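Local coordinates for Low molecular weight protein-tyrosine-phosphatase YfkJ (Bacillus subtilis, PDB 4ETM), which removes phosphate from the tyrosines of phosphorylated proteins, as a member of the low molecular weight protein tyrosine phosphatase family, and takes part in ethanol stress resistance, at residues Q94-F99 against G111-M116; P141-T146 against E150-L155; K46-K51 against Q162-I167; E36-D41 against E74-E79. All coordinates share one frame; numbering follows the deposited sequence.

Contact 1: Q94-F99 against G111-M116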
loop_
_atom_site.group_PDB
_atom_site.type_symbol
_atom_site.label_atom_id
_atom_site.label_comp_id
_atom_site.label_asym_id
_atom_site.label_seq_id
_atom_site.Cartn_x
_atom_site.Cartn_y
_atom_site.Cartn_z
ATOM N N GLN A 94 8.313 2.155 16.520
ATOM C CA GLN A 94 9.598 2.760 16.867
ATOM C C GLN A 94 10.599 2.735 15.706
ATOM O O GLN A 94 11.467 3.601 15.611
ATOM C CB GLN A 94 10.191 2.104 18.121
ATOM C CG GLN A 94 11.372 2.860 18.718
ATOM C CD GLN A 94 11.025 4.299 19.068
ATOM O OE1 GLN A 94 9.985 4.570 19.676
ATOM N NE2 GLN A 94 11.888 5.232 18.672
ATOM N N ASP A 95 10.471 1.750 14.824
ATOM C CA ASP A 95 11.310 1.679 13.639
ATOM C C ASP A 95 11.141 2.916 12.753
ATOM O O ASP A 95 12.085 3.345 12.093
ATOM C CB ASP A 95 10.985 0.428 12.817
ATOM C CG ASP A 95 11.499 -0.853 13.453
ATOM O OD1 ASP A 95 12.684 -0.905 13.847
ATOM O OD2 ASP A 95 10.715 -1.821 13.531
ATOM N N LEU A 96 9.933 3.474 12.728
ATOM C CA LEU A 96 9.661 4.646 11.903
ATOM C C LEU A 96 10.566 5.810 12.308
ATOM O O LEU A 96 11.128 6.489 11.456
ATOM C CB LEU A 96 8.189 5.061 12.013
ATOM C CG LEU A 96 7.150 4.001 11.647
ATOM C CD1 LEU A 96 5.756 4.496 11.984
ATOM C CD2 LEU A 96 7.242 3.642 10.188
ATOM N N ASP A 97 10.726 6.018 13.604
ATOM C CA ASP A 97 11.513 7.145 14.086
ATOM C C ASP A 97 13.010 6.831 14.078
ATOM O O ASP A 97 13.835 7.738 14.024
ATOM C CB ASP A 97 11.069 7.541 15.494
ATOM C CG ASP A 97 9.668 8.143 15.525
ATOM O OD1 ASP A 97 9.222 8.702 14.495
ATOM O OD2 ASP A 97 9.013 8.069 16.588
ATOM N N ASP A 98 13.350 5.547 14.128
ATOM C CA ASP A 98 14.744 5.122 14.285
ATOM C C ASP A 98 15.556 5.204 13.000
ATOM O O ASP A 98 16.732 5.550 13.021
ATOM C CB ASP A 98 14.813 3.693 14.829
ATOM C CG ASP A 98 14.627 3.625 16.332
ATOM O OD1 ASP A 98 14.130 4.607 16.922
ATOM O OD2 ASP A 98 14.975 2.582 16.923
ATOM N N PHE A 99 14.932 4.863 11.879
ATOM C CA PHE A 99 15.654 4.739 10.628
ATOM C C PHE A 99 15.506 5.952 9.732
ATOM O O PHE A 99 14.425 6.474 9.585
ATOM C CB PHE A 99 15.190 3.488 9.885
ATOM C CG PHE A 99 15.692 2.203 10.491
ATOM C CD1 PHE A 99 16.909 1.662 10.096
ATOM C CD2 PHE A 99 14.947 1.527 11.441
ATOM C CE1 PHE A 99 17.378 0.476 10.645
ATOM C CE2 PHE A 99 15.417 0.334 11.993
ATOM C CZ PHE A 99 16.644 -0.180 11.594
ATOM N N GLY A 111 1.394 0.939 2.336
ATOM C CA GLY A 111 0.103 1.130 2.962
ATOM C C GLY A 111 0.056 0.581 4.375
ATOM O O GLY A 111 -0.533 1.198 5.261
ATOM N N SER A 112 0.678 -0.578 4.589
ATOM C CA SER A 112 0.727 -1.156 5.926
ATOM C C SER A 112 1.494 -0.272 6.888
ATOM O O SER A 112 1.074 -0.108 8.029
ATOM C CB SER A 112 1.337 -2.554 5.902
ATOM O OG SER A 112 0.525 -3.433 5.140
ATOM N N LEU A 113 2.612 0.295 6.426
ATOM C CA LEU A 113 3.413 1.175 7.268
ATOM C C LEU A 113 2.602 2.437 7.582
ATOM O O LEU A 113 2.712 3.000 8.667
ATOM C CB LEU A 113 4.763 1.502 6.610
ATOM C CG LEU A 113 5.749 0.330 6.479
ATOM C CD1 LEU A 113 6.856 0.622 5.475
ATOM C CD2 LEU A 113 6.361 -0.041 7.821
ATOM N N ARG A 114 1.750 2.845 6.648
ATOM C CA ARG A 114 0.930 4.047 6.850
ATOM C C ARG A 114 -0.132 3.851 7.924
ATOM O O ARG A 114 -0.424 4.762 8.695
ATOM C CB ARG A 114 0.268 4.476 5.539
ATOM C CG ARG A 114 1.223 4.948 4.435
ATOM C CD ARG A 114 0.474 5.811 3.414
ATOM N NE ARG A 114 1.290 6.107 2.239
ATOM C CZ ARG A 114 2.283 6.992 2.222
ATOM N NH1 ARG A 114 2.584 7.678 3.318
ATOM N NH2 ARG A 114 2.982 7.189 1.108
ATOM N N SER A 115 -0.719 2.661 7.944
ATOM C CA SER A 115 -1.671 2.262 8.970
ATOM C C SER A 115 -1.008 2.199 10.354
ATOM O O SER A 115 -1.667 2.355 11.382
ATOM C CB SER A 115 -2.260 0.888 8.605
ATOM O OG SER A 115 -3.276 0.474 9.508
ATOM N N MET A 116 0.300 1.978 10.370
ATOM C CA MET A 116 1.040 1.795 11.618
ATOM C C MET A 116 1.521 3.120 12.200
ATOM O O MET A 116 1.776 3.227 13.389
ATOM C CB MET A 116 2.243 0.888 11.353
ATOM C CG MET A 116 3.195 0.708 12.514
ATOM S SD MET A 116 4.539 -0.347 11.971
ATOM C CE MET A 116 3.599 -1.487 10.964
#
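Leu-96 reaches across from helix 93-98 to meet Leu-113 and Met-116 on helix 107-117. The nearest backbones are those of Leu-96 and Leu-113, with their CA atoms 8.5 Å apart. Both leucines take the same shape. CG lies opposite the carbonyl carbon and the chain then runs outward (chi1 -57° for Leu-96, -68° for Leu-113). Methyl meets methyl, with Leu-96 CD2 4.5 Å from Leu-113 CD2. The other branch of Leu-96 turns to Met-116: Leu-96 CD1 lies 4.4 Å from Met-116 O and 4.6 Å from Met-116 CG. Met-116 is extended through its first two torsions, which brings CG nearest and keeps the sulfur farther off.

Both leucines also rest on Ile-102 and Ile-125 of strands 101-104 and 125-127. Helix 107-117 is the crossover of this parallel beta-alpha-beta unit. Another side of it meets the second subunit, where Ser-112 OG bonds to Gly-111 O of that chain. On the far side of helix 93-98, Gln-94 NE2 donates to Asp-98 OD1 over 2.9 Å, nearly straight at 168°.

No hydrogen bond joins the two segments. The helices are therefore matched here by apolar packing, at fairly long range, over a shared patch of the sheet.

Contact 2: P141-T146 against E150-L155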
loop_
_atom_site.group_PDB
_atom_site.type_symbol
_atom_site.label_atom_id
_atom_site.label_comp_id
_atom_site.label_asym_id
_atom_site.label_seq_id
_atom_site.Cartn_x
_atom_site.Cartn_y
_atom_site.Cartn_z
ATOM N N PRO A 141 7.837 -8.151 -6.885
ATOM C CA PRO A 141 6.899 -9.254 -6.634
ATOM C C PRO A 141 7.321 -10.139 -5.467
ATOM O O PRO A 141 8.516 -10.306 -5.203
ATOM C CB PRO A 141 6.909 -10.050 -7.949
ATOM C CG PRO A 141 7.545 -9.162 -8.942
ATOM C CD PRO A 141 8.488 -8.278 -8.198
ATOM N N ASP A 142 6.340 -10.703 -4.778
ATOM C CA ASP A 142 6.610 -11.540 -3.617
ATOM C C ASP A 142 6.820 -12.975 -4.071
ATOM O O ASP A 142 5.874 -13.625 -4.478
ATOM C CB ASP A 142 5.426 -11.470 -2.657
ATOM C CG ASP A 142 5.699 -12.143 -1.330
ATOM O OD1 ASP A 142 6.744 -12.792 -1.189
ATOM O OD2 ASP A 142 4.832 -12.038 -0.431
ATOM N N PRO A 143 8.058 -13.476 -3.973
ATOM C CA PRO A 143 8.403 -14.820 -4.447
ATOM C C PRO A 143 7.891 -15.909 -3.508
ATOM O O PRO A 143 7.873 -17.080 -3.888
ATOM C CB PRO A 143 9.930 -14.786 -4.484
ATOM C CG PRO A 143 10.284 -13.866 -3.405
ATOM C CD PRO A 143 9.215 -12.798 -3.362
ATOM N N TYR A 144 7.439 -15.526 -2.313
ATOM C CA TYR A 144 6.767 -16.477 -1.438
ATOM C C TYR A 144 5.546 -16.990 -2.183
ATOM O O TYR A 144 5.195 -18.159 -2.078
ATOM C CB TYR A 144 6.336 -15.807 -0.126
ATOM C CG TYR A 144 5.766 -16.749 0.920
ATOM C CD1 TYR A 144 6.594 -17.410 1.811
ATOM C CD2 TYR A 144 4.398 -16.975 1.002
ATOM C CE1 TYR A 144 6.080 -18.268 2.759
ATOM C CE2 TYR A 144 3.870 -17.833 1.941
ATOM C CZ TYR A 144 4.715 -18.477 2.824
ATOM O OH TYR A 144 4.174 -19.336 3.766
ATOM N N TYR A 145 4.925 -16.101 -2.955
ATOM C CA TYR A 145 3.745 -16.449 -3.738
ATOM C C TYR A 145 4.063 -16.784 -5.198
ATOM O O TYR A 145 3.517 -17.740 -5.733
ATOM C CB TYR A 145 2.694 -15.339 -3.667
ATOM C CG TYR A 145 2.188 -15.070 -2.260
ATOM C CD1 TYR A 145 1.397 -15.997 -1.607
ATOM C CD2 TYR A 145 2.521 -13.897 -1.575
ATOM C CE1 TYR A 145 0.941 -15.763 -0.319
ATOM C CE2 TYR A 145 2.067 -13.660 -0.294
ATOM C CZ TYR A 145 1.278 -14.596 0.327
ATOM O OH TYR A 145 0.828 -14.363 1.604
ATOM N N THR A 146 4.934 -16.010 -5.840
ATOM C CA THR A 146 5.196 -16.227 -7.267
ATOM C C THR A 146 6.104 -17.418 -7.545
ATOM O O THR A 146 5.991 -18.031 -8.599
ATOM C CB THR A 146 5.859 -15.003 -7.931
ATOM O OG1 THR A 146 7.193 -14.851 -7.429
ATOM C CG2 THR A 146 5.068 -13.740 -7.669
ATOM N N GLU A 150 14.555 -15.481 -9.110
ATOM C CA GLU A 150 15.485 -14.897 -10.067
ATOM C C GLU A 150 15.116 -13.456 -10.423
ATOM O O GLU A 150 15.987 -12.582 -10.442
ATOM C CB GLU A 150 15.574 -15.744 -11.326
ATOM C CG GLU A 150 16.349 -17.026 -11.143
ATOM C CD GLU A 150 17.844 -16.853 -11.293
ATOM O OE1 GLU A 150 18.557 -17.870 -11.431
ATOM O OE2 GLU A 150 18.311 -15.702 -11.305
ATOM N N GLU A 151 13.838 -13.185 -10.684
ATOM C CA GLU A 151 13.460 -11.840 -11.114
ATOM C C GLU A 151 13.520 -10.875 -9.926
ATOM O O GLU A 151 13.780 -9.687 -10.108
ATOM C CB GLU A 151 12.076 -11.826 -11.766
ATOM C CG GLU A 151 10.925 -12.001 -10.802
ATOM C CD GLU A 151 9.556 -11.864 -11.469
ATOM O OE1 GLU A 151 8.542 -12.051 -10.765
ATOM O OE2 GLU A 151 9.491 -11.569 -12.683
ATOM N N VAL A 152 13.286 -11.400 -8.722
ATOM C CA VAL A 152 13.385 -10.611 -7.496
ATOM C C VAL A 152 14.844 -10.208 -7.283
ATOM O O VAL A 152 15.134 -9.059 -6.981
ATOM C CB VAL A 152 12.827 -11.380 -6.278
ATOM C CG1 VAL A 152 13.189 -10.681 -4.988
ATOM C CG2 VAL A 152 11.320 -11.500 -6.399
ATOM N N CYS A 153 15.770 -11.148 -7.472
ATOM C CA CYS A 153 17.193 -10.819 -7.411
ATOM C C CYS A 153 17.557 -9.682 -8.375
ATOM O O CYS A 153 18.219 -8.714 -7.984
ATOM C CB CYS A 153 18.036 -12.056 -7.736
ATOM S SG CYS A 153 19.829 -11.774 -7.727
ATOM N N GLN A 154 17.125 -9.796 -9.627
ATOM C CA GLN A 154 17.457 -8.781 -10.618
ATOM C C GLN A 154 16.924 -7.416 -10.213
ATOM O O GLN A 154 17.646 -6.420 -10.272
ATOM C CB GLN A 154 16.958 -9.167 -12.017
ATOM C CG GLN A 154 17.883 -10.128 -12.743
ATOM C CD GLN A 154 17.320 -10.620 -14.069
ATOM O OE1 GLN A 154 16.248 -10.192 -14.504
ATOM N NE2 GLN A 154 18.046 -11.529 -14.716
ATOM N N LEU A 155 15.668 -7.388 -9.783
ATOM C CA LEU A 155 15.031 -6.142 -9.377
ATOM C C LEU A 155 15.703 -5.534 -8.154
ATOM O O LEU A 155 15.918 -4.331 -8.093
ATOM C CB LEU A 155 13.545 -6.375 -9.112
ATOM C CG LEU A 155 12.717 -6.666 -10.363
ATOM C CD1 LEU A 155 11.347 -7.154 -9.968
ATOM C CD2 LEU A 155 12.616 -5.421 -11.239
HETATM O O HOH W 1 8.799 -12.901 -8.167
#
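The loop that carries the proton donor Asp-142 leans on the start of the long C-terminal helix 149-170. Pro-141 and Pro-143, one before and one after this aspartate, make the contact. Pro-141 lies nearest in backbone to Val-152. Its CD touches Leu-155 CD1 at 3.5 Å, and the two side chains meet at about a right angle. Pro-141 CG lies 3.6 Å from Glu-151 OE1. Val-152 CG2 faces both prolines, 3.3 Å from Pro-141 O and 3.9 Å from Pro-143 CD. This branch lies opposite the carbonyl carbon of Val-152, while CG1 takes the place opposite the backbone N (chi1 168°).

Asp-142 begins the Asp-Pro-Tyr-Tyr sequence familiar from this phosphatase family. It is also the N-cap of helix 143-146: OD1 accepts from Tyr-144 N at 3.0 Å, with the donor well above the carboxylate plane. Its carbonyl O takes two more bonds, from Tyr-145 N and Thr-146 N. Tyr-144 then lays its CD2 edge over the centre of the Tyr-145 ring, 3.9 Å above it.

A water closes the outer end of the contact. It accepts from Thr-146 OG1 at 2.6 Å and donates to Glu-151 OE1 at 2.7 Å. Glu-151 reaches it with an extended chain beyond CG. Pro-143 and Val-152 both also touch Arg-31 of the active site.

Contact 3: K46-K51 against Q162-I167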
loop_
_atom_site.group_PDB
_atom_site.type_symbol
_atom_site.label_atom_id
_atom_site.label_comp_id
_atom_site.label_asym_id
_atom_site.label_seq_id
_atom_site.Cartn_x
_atom_site.Cartn_y
_atom_site.Cartn_z
ATOM N N LYS A 46 31.807 0.320 -1.774
ATOM C CA LYS A 46 32.042 1.751 -1.911
ATOM C C LYS A 46 32.835 2.289 -0.728
ATOM O O LYS A 46 33.154 3.471 -0.683
ATOM C CB LYS A 46 30.710 2.497 -2.021
ATOM C CG LYS A 46 29.865 2.092 -3.212
ATOM C CD LYS A 46 30.303 2.801 -4.481
ATOM C CE LYS A 46 29.294 2.567 -5.597
ATOM N NZ LYS A 46 29.632 3.303 -6.845
ATOM N N GLY A 47 33.154 1.416 0.224
ATOM C CA GLY A 47 33.873 1.824 1.419
ATOM C C GLY A 47 33.012 2.662 2.348
ATOM O O GLY A 47 33.482 3.635 2.940
ATOM N N LEU A 48 31.740 2.288 2.482
ATOM C CA LEU A 48 30.825 3.065 3.307
ATOM C C LEU A 48 30.314 2.300 4.521
ATOM O O LEU A 48 29.326 2.709 5.140
ATOM C CB LEU A 48 29.655 3.580 2.468
ATOM C CG LEU A 48 30.062 4.590 1.389
ATOM C CD1 LEU A 48 28.926 4.766 0.411
ATOM C CD2 LEU A 48 30.453 5.936 1.992
ATOM N N GLU A 49 30.995 1.207 4.871
ATOM C CA GLU A 49 30.618 0.405 6.036
ATOM C C GLU A 49 30.580 1.215 7.328
ATOM O O GLU A 49 29.869 0.860 8.261
ATOM C CB GLU A 49 31.549 -0.801 6.219
ATOM C CG GLU A 49 31.353 -1.908 5.205
ATOM C CD GLU A 49 31.221 -3.293 5.836
ATOM O OE1 GLU A 49 32.220 -3.796 6.397
ATOM O OE2 GLU A 49 30.113 -3.879 5.764
ATOM N N GLY A 50 31.345 2.300 7.381
ATOM C CA GLY A 50 31.412 3.120 8.575
ATOM C C GLY A 50 30.417 4.266 8.590
ATOM O O GLY A 50 30.382 5.049 9.544
ATOM N N LYS A 51 29.610 4.371 7.537
ATOM C CA LYS A 51 28.670 5.483 7.406
ATOM C C LYS A 51 27.222 5.042 7.221
ATOM O O LYS A 51 26.298 5.738 7.640
ATOM C CB LYS A 51 29.068 6.393 6.244
ATOM C CG LYS A 51 28.208 7.644 6.121
ATOM C CD LYS A 51 28.286 8.487 7.382
ATOM C CE LYS A 51 27.329 9.662 7.344
ATOM N NZ LYS A 51 27.685 10.743 8.307
ATOM N N GLN A 162 20.658 1.916 -7.309
ATOM C CA GLN A 162 20.130 3.267 -7.463
ATOM C C GLN A 162 19.894 3.913 -6.106
ATOM O O GLN A 162 20.179 5.093 -5.919
ATOM C CB GLN A 162 18.817 3.246 -8.247
ATOM C CG GLN A 162 18.978 2.756 -9.661
ATOM C CD GLN A 162 19.958 3.599 -10.421
ATOM O OE1 GLN A 162 20.069 4.800 -10.180
ATOM N NE2 GLN A 162 20.692 2.979 -11.338
ATOM N N LEU A 163 19.352 3.135 -5.171
ATOM C CA LEU A 163 19.115 3.625 -3.816
ATOM C C LEU A 163 20.406 4.128 -3.188
ATOM O O LEU A 163 20.461 5.256 -2.702
ATOM C CB LEU A 163 18.522 2.525 -2.925
ATOM C CG LEU A 163 18.424 2.917 -1.439
ATOM C CD1 LEU A 163 17.533 4.135 -1.217
ATOM C CD2 LEU A 163 17.927 1.731 -0.618
ATOM N N LEU A 164 21.446 3.297 -3.214
ATOM C CA LEU A 164 22.751 3.695 -2.677
ATOM C C LEU A 164 23.287 4.976 -3.332
ATOM O O LEU A 164 23.827 5.842 -2.644
ATOM C CB LEU A 164 23.766 2.552 -2.784
ATOM C CG LEU A 164 25.192 2.835 -2.290
ATOM C CD1 LEU A 164 25.199 3.395 -0.867
ATOM C CD2 LEU A 164 26.032 1.562 -2.363
ATOM N N ALA A 165 23.118 5.107 -4.646
ATOM C CA ALA A 165 23.573 6.306 -5.357
ATOM C C ALA A 165 22.808 7.554 -4.916
ATOM O O ALA A 165 23.388 8.636 -4.782
ATOM C CB ALA A 165 23.457 6.114 -6.871
ATOM N N SER A 166 21.506 7.385 -4.690
ATOM C CA SER A 166 20.623 8.462 -4.249
ATOM C C SER A 166 21.031 8.917 -2.850
ATOM O O SER A 166 21.084 10.113 -2.561
ATOM C CB SER A 166 19.164 7.983 -4.260
ATOM O OG SER A 166 18.299 8.944 -3.682
ATOM N N ILE A 167 21.333 7.957 -1.985
ATOM C CA ILE A 167 21.799 8.274 -0.641
ATOM C C ILE A 167 23.166 8.964 -0.680
ATOM O O ILE A 167 23.401 9.926 0.057
ATOM C CB ILE A 167 21.858 7.019 0.250
ATOM C CG1 ILE A 167 20.477 6.361 0.327
ATOM C CG2 ILE A 167 22.334 7.373 1.636
ATOM C CD1 ILE A 167 20.439 5.054 1.092
#
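Leu-164 meets Lys-46 and Leu-48 with one methyl each, and these apolar touches are the whole of the contact. CD2 of Leu-164 lies 4.0 Å from Lys-46 CG. CD1 of Leu-164 lies 4.2 Å from Leu-48 CD1. Leu-164 sends CG away from its own backbone N (chi1 179°), and its two methyls fork toward the loop. Lys-46 offers the aliphatic root of its chain and not its charge. The chain bends about its CB-CG bond (chi2 -82°) and is extended from there, so NZ is led off to one side of the leucine. The backbones stay apart, and even the nearest CA atoms, of Lys-46 and Leu-164, are 9.5 Å from each other.

The polar bonds run within each side. Gly-47 ends helix 31-45 in a Schellman motif, with positive phi (71°) and two bonds back into the last turn. Lys-51 N then bonds to Leu-48 O at 2.9 Å and tightens the turn that follows. Lys-51 NZ is held by the carbonyl oxygens of Arg-15 and Ser-17, both apparently part of the tag-derived N-terminal extension. Across the way, Ser-166 N and Ile-167 N make regular helix bonds.

Among its neighbours, the loop joins helix 31-45 to strand 52-58. Leu-164 also packs on Phe-39 and Leu-42 of helix 31-45. Its neighbours Leu-163 and Ile-167 face Phe-23 and Val-21 of strand 19-25, placing helix 149-170 over the sheet beside helix 31-45.

Contact 4: E36-D41 against E74-E79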
loop_
_atom_site.group_PDB
_atom_site.type_symbol
_atom_site.label_atom_id
_atom_site.label_comp_id
_atom_site.label_asym_id
_atom_site.label_seq_id
_atom_site.Cartn_x
_atom_site.Cartn_y
_atom_site.Cartn_z
ATOM N N GLU A 36 18.515 -6.213 2.186
ATOM C CA GLU A 36 19.451 -5.920 3.268
ATOM C C GLU A 36 20.879 -6.412 2.958
ATOM O O GLU A 36 21.843 -5.634 3.000
ATOM C CB GLU A 36 18.936 -6.517 4.589
ATOM C CG GLU A 36 19.784 -6.100 5.792
ATOM C CD GLU A 36 19.600 -6.985 6.999
ATOM O OE1 GLU A 36 20.550 -7.046 7.818
ATOM O OE2 GLU A 36 18.522 -7.600 7.146
ATOM N N ALA A 37 21.006 -7.690 2.632
ATOM C CA ALA A 37 22.305 -8.300 2.367
ATOM C C ALA A 37 22.966 -7.695 1.141
ATOM O O ALA A 37 24.158 -7.391 1.156
ATOM C CB ALA A 37 22.147 -9.796 2.191
ATOM N N ILE A 38 22.198 -7.528 0.068
ATOM C CA ILE A 38 22.750 -6.985 -1.169
ATOM C C ILE A 38 23.184 -5.538 -0.986
ATOM O O ILE A 38 24.281 -5.155 -1.384
ATOM C CB ILE A 38 21.731 -7.086 -2.327
ATOM C CG1 ILE A 38 21.621 -8.536 -2.789
ATOM C CG2 ILE A 38 22.134 -6.191 -3.489
ATOM C CD1 ILE A 38 20.616 -8.733 -3.913
ATOM N N PHE A 39 22.322 -4.740 -0.369
ATOM C CA PHE A 39 22.627 -3.335 -0.145
ATOM C C PHE A 39 23.857 -3.174 0.732
ATOM O O PHE A 39 24.697 -2.298 0.491
ATOM C CB PHE A 39 21.430 -2.634 0.492
ATOM C CG PHE A 39 21.686 -1.215 0.834
ATOM C CD1 PHE A 39 21.472 -0.214 -0.098
ATOM C CD2 PHE A 39 22.140 -0.870 2.093
ATOM C CE1 PHE A 39 21.704 1.103 0.228
ATOM C CE2 PHE A 39 22.379 0.445 2.420
ATOM C CZ PHE A 39 22.151 1.428 1.492
ATOM N N ARG A 40 23.964 -4.013 1.760
ATOM C CA ARG A 40 25.124 -3.976 2.649
ATOM C C ARG A 40 26.396 -4.246 1.857
ATOM O O ARG A 40 27.409 -3.568 2.053
ATOM C CB ARG A 40 24.969 -4.989 3.785
ATOM C CG ARG A 40 26.269 -5.336 4.490
ATOM C CD ARG A 40 26.049 -5.718 5.946
ATOM N NE ARG A 40 25.123 -6.827 6.101
ATOM C CZ ARG A 40 23.936 -6.751 6.699
ATOM N NH1 ARG A 40 23.508 -5.616 7.237
ATOM N NH2 ARG A 40 23.184 -7.828 6.774
ATOM N N ASP A 41 26.333 -5.226 0.961
ATOM C CA ASP A 41 27.465 -5.581 0.115
ATOM C C ASP A 41 27.882 -4.432 -0.801
ATOM O O ASP A 41 29.080 -4.146 -0.948
ATOM C CB ASP A 41 27.135 -6.824 -0.717
ATOM C CG ASP A 41 28.322 -7.318 -1.514
ATOM O OD1 ASP A 41 29.280 -7.819 -0.886
ATOM O OD2 ASP A 41 28.296 -7.211 -2.763
ATOM N N GLU A 74 19.726 -19.211 -1.398
ATOM C CA GLU A 74 20.375 -19.717 -2.602
ATOM C C GLU A 74 20.871 -18.597 -3.495
ATOM O O GLU A 74 21.988 -18.661 -4.002
ATOM C CB GLU A 74 19.446 -20.633 -3.392
ATOM C CG GLU A 74 19.266 -22.000 -2.778
ATOM C CD GLU A 74 18.783 -23.010 -3.795
ATOM O OE1 GLU A 74 17.556 -23.237 -3.868
ATOM O OE2 GLU A 74 19.633 -23.568 -4.525
ATOM N N ILE A 75 20.043 -17.567 -3.661
ATOM C CA ILE A 75 20.429 -16.401 -4.435
ATOM C C ILE A 75 21.685 -15.801 -3.830
ATOM O O ILE A 75 22.665 -15.578 -4.530
ATOM C CB ILE A 75 19.323 -15.331 -4.456
ATOM C CG1 ILE A 75 18.177 -15.758 -5.381
ATOM C CG2 ILE A 75 19.896 -13.976 -4.874
ATOM C CD1 ILE A 75 18.572 -15.858 -6.839
ATOM N N LEU A 76 21.653 -15.562 -2.522
ATOM C CA LEU A 76 22.779 -14.934 -1.837
ATOM C C LEU A 76 24.050 -15.770 -1.933
ATOM O O LEU A 76 25.131 -15.230 -2.169
ATOM C CB LEU A 76 22.417 -14.567 -0.383
ATOM C CG LEU A 76 21.324 -13.497 -0.242
ATOM C CD1 LEU A 76 20.988 -13.185 1.217
ATOM C CD2 LEU A 76 21.712 -12.218 -0.973
ATOM N N ARG A 77 23.921 -17.086 -1.800
ATOM C CA ARG A 77 25.076 -17.957 -1.967
ATOM C C ARG A 77 25.680 -17.771 -3.350
ATOM O O ARG A 77 26.903 -17.703 -3.490
ATOM C CB ARG A 77 24.700 -19.424 -1.768
ATOM C CG ARG A 77 24.446 -19.809 -0.324
ATOM C CD ARG A 77 24.271 -21.313 -0.179
ATOM N NE ARG A 77 23.525 -21.639 1.030
ATOM C CZ ARG A 77 22.235 -21.962 1.049
ATOM N NH1 ARG A 77 21.544 -22.022 -0.082
ATOM N NH2 ARG A 77 21.636 -22.235 2.201
ATOM N N ARG A 78 24.822 -17.690 -4.366
ATOM C CA ARG A 78 25.293 -17.505 -5.734
ATOM C C ARG A 78 26.065 -16.210 -5.863
ATOM O O ARG A 78 27.125 -16.162 -6.488
ATOM C CB ARG A 78 24.138 -17.488 -6.725
ATOM C CG ARG A 78 24.554 -16.877 -8.048
ATOM C CD ARG A 78 23.462 -16.920 -9.065
ATOM N NE ARG A 78 22.600 -15.745 -9.048
ATOM C CZ ARG A 78 21.405 -15.734 -9.619
ATOM N NH1 ARG A 78 20.963 -16.840 -10.203
ATOM N NH2 ARG A 78 20.651 -14.649 -9.597
ATOM N N GLU A 79 25.538 -15.160 -5.251
ATOM C CA GLU A 79 26.174 -13.856 -5.320
ATOM C C GLU A 79 27.372 -13.770 -4.382
ATOM O O GLU A 79 28.045 -12.742 -4.322
ATOM C CB GLU A 79 25.170 -12.756 -4.983
ATOM C CG GLU A 79 23.902 -12.797 -5.830
ATOM C CD GLU A 79 24.131 -12.295 -7.239
ATOM O OE1 GLU A 79 24.930 -11.344 -7.407
ATOM O OE2 GLU A 79 23.518 -12.851 -8.178
#
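Two guanidinium groups flank the place where Ala-37 and Ile-38 meet Leu-76. That of Arg-40 has Glu-36 OE1 at its edge and in its plane. Arg-40 NH2 makes a salt-bridge bond of 2.9 Å to Glu-36 OE1, and NH1 adds a weak one. The oxygen is approached from above its carboxylate plane. That of Arg-78 has Ile-75 CD1 over one face, 3.6 Å above the plane and toward the rim. At its edge Arg-78 NE bonds to Glu-79 OE2 at 3.2 Å, on the anti side of the carboxylate.

Between them the contact is purely apolar. Leu-76 has CG opposite its carbonyl carbon (chi1 -65°) and points both methyls at helix 31-45. Leu-76 CD1 lies 3.7 Å from Ala-37 CB. Leu-76 CD2 lies 4.0 Å from Ala-37 CB and 4.1 Å from Ile-38 CG1. The small alanine lets the backbones come near, with CA atoms of Ala-37 and Leu-76 7.9 Å apart.

Helix 31-45 is the crossover from strand 19-25 to the parallel strand 52-58. It begins at Arg-31, which ends the phosphatase signature loop opened by Cys-25. Helix 70-78 packs on its side. Ala-37 also touches Ile-81, and Leu-76 touches Phe-83. Glu-36 OE2 bonds to Ser-56 OG of strand 52-58.

How the contacts relate
Contacts 2, 3 and 4 form one connected group. Contacts 2 and 3 share helix 149-170, with centres 24 Å apart. Contact 4 touches both. Its Arg-78 NH1 forms a salt bridge with Glu-150 OE1 of contact 2 at 2.9 Å, and its Phe-39 CE1 lies 3.9 Å from Leu-164 CB of contact 3. Contact 1 stands apart, its centre 25 Å from that of contact 4 across the middle of the chain. Contact 2 holds the proton donor, and the Pro-143 side chain is about 4 Å from a bound phosphate ion, probably from the crystallisation liquor. Between side chains, Ile-38 of contact 4 is about 10 Å from Arg-31, and Leu-113 of contact 1 about 9 Å from Cys-25.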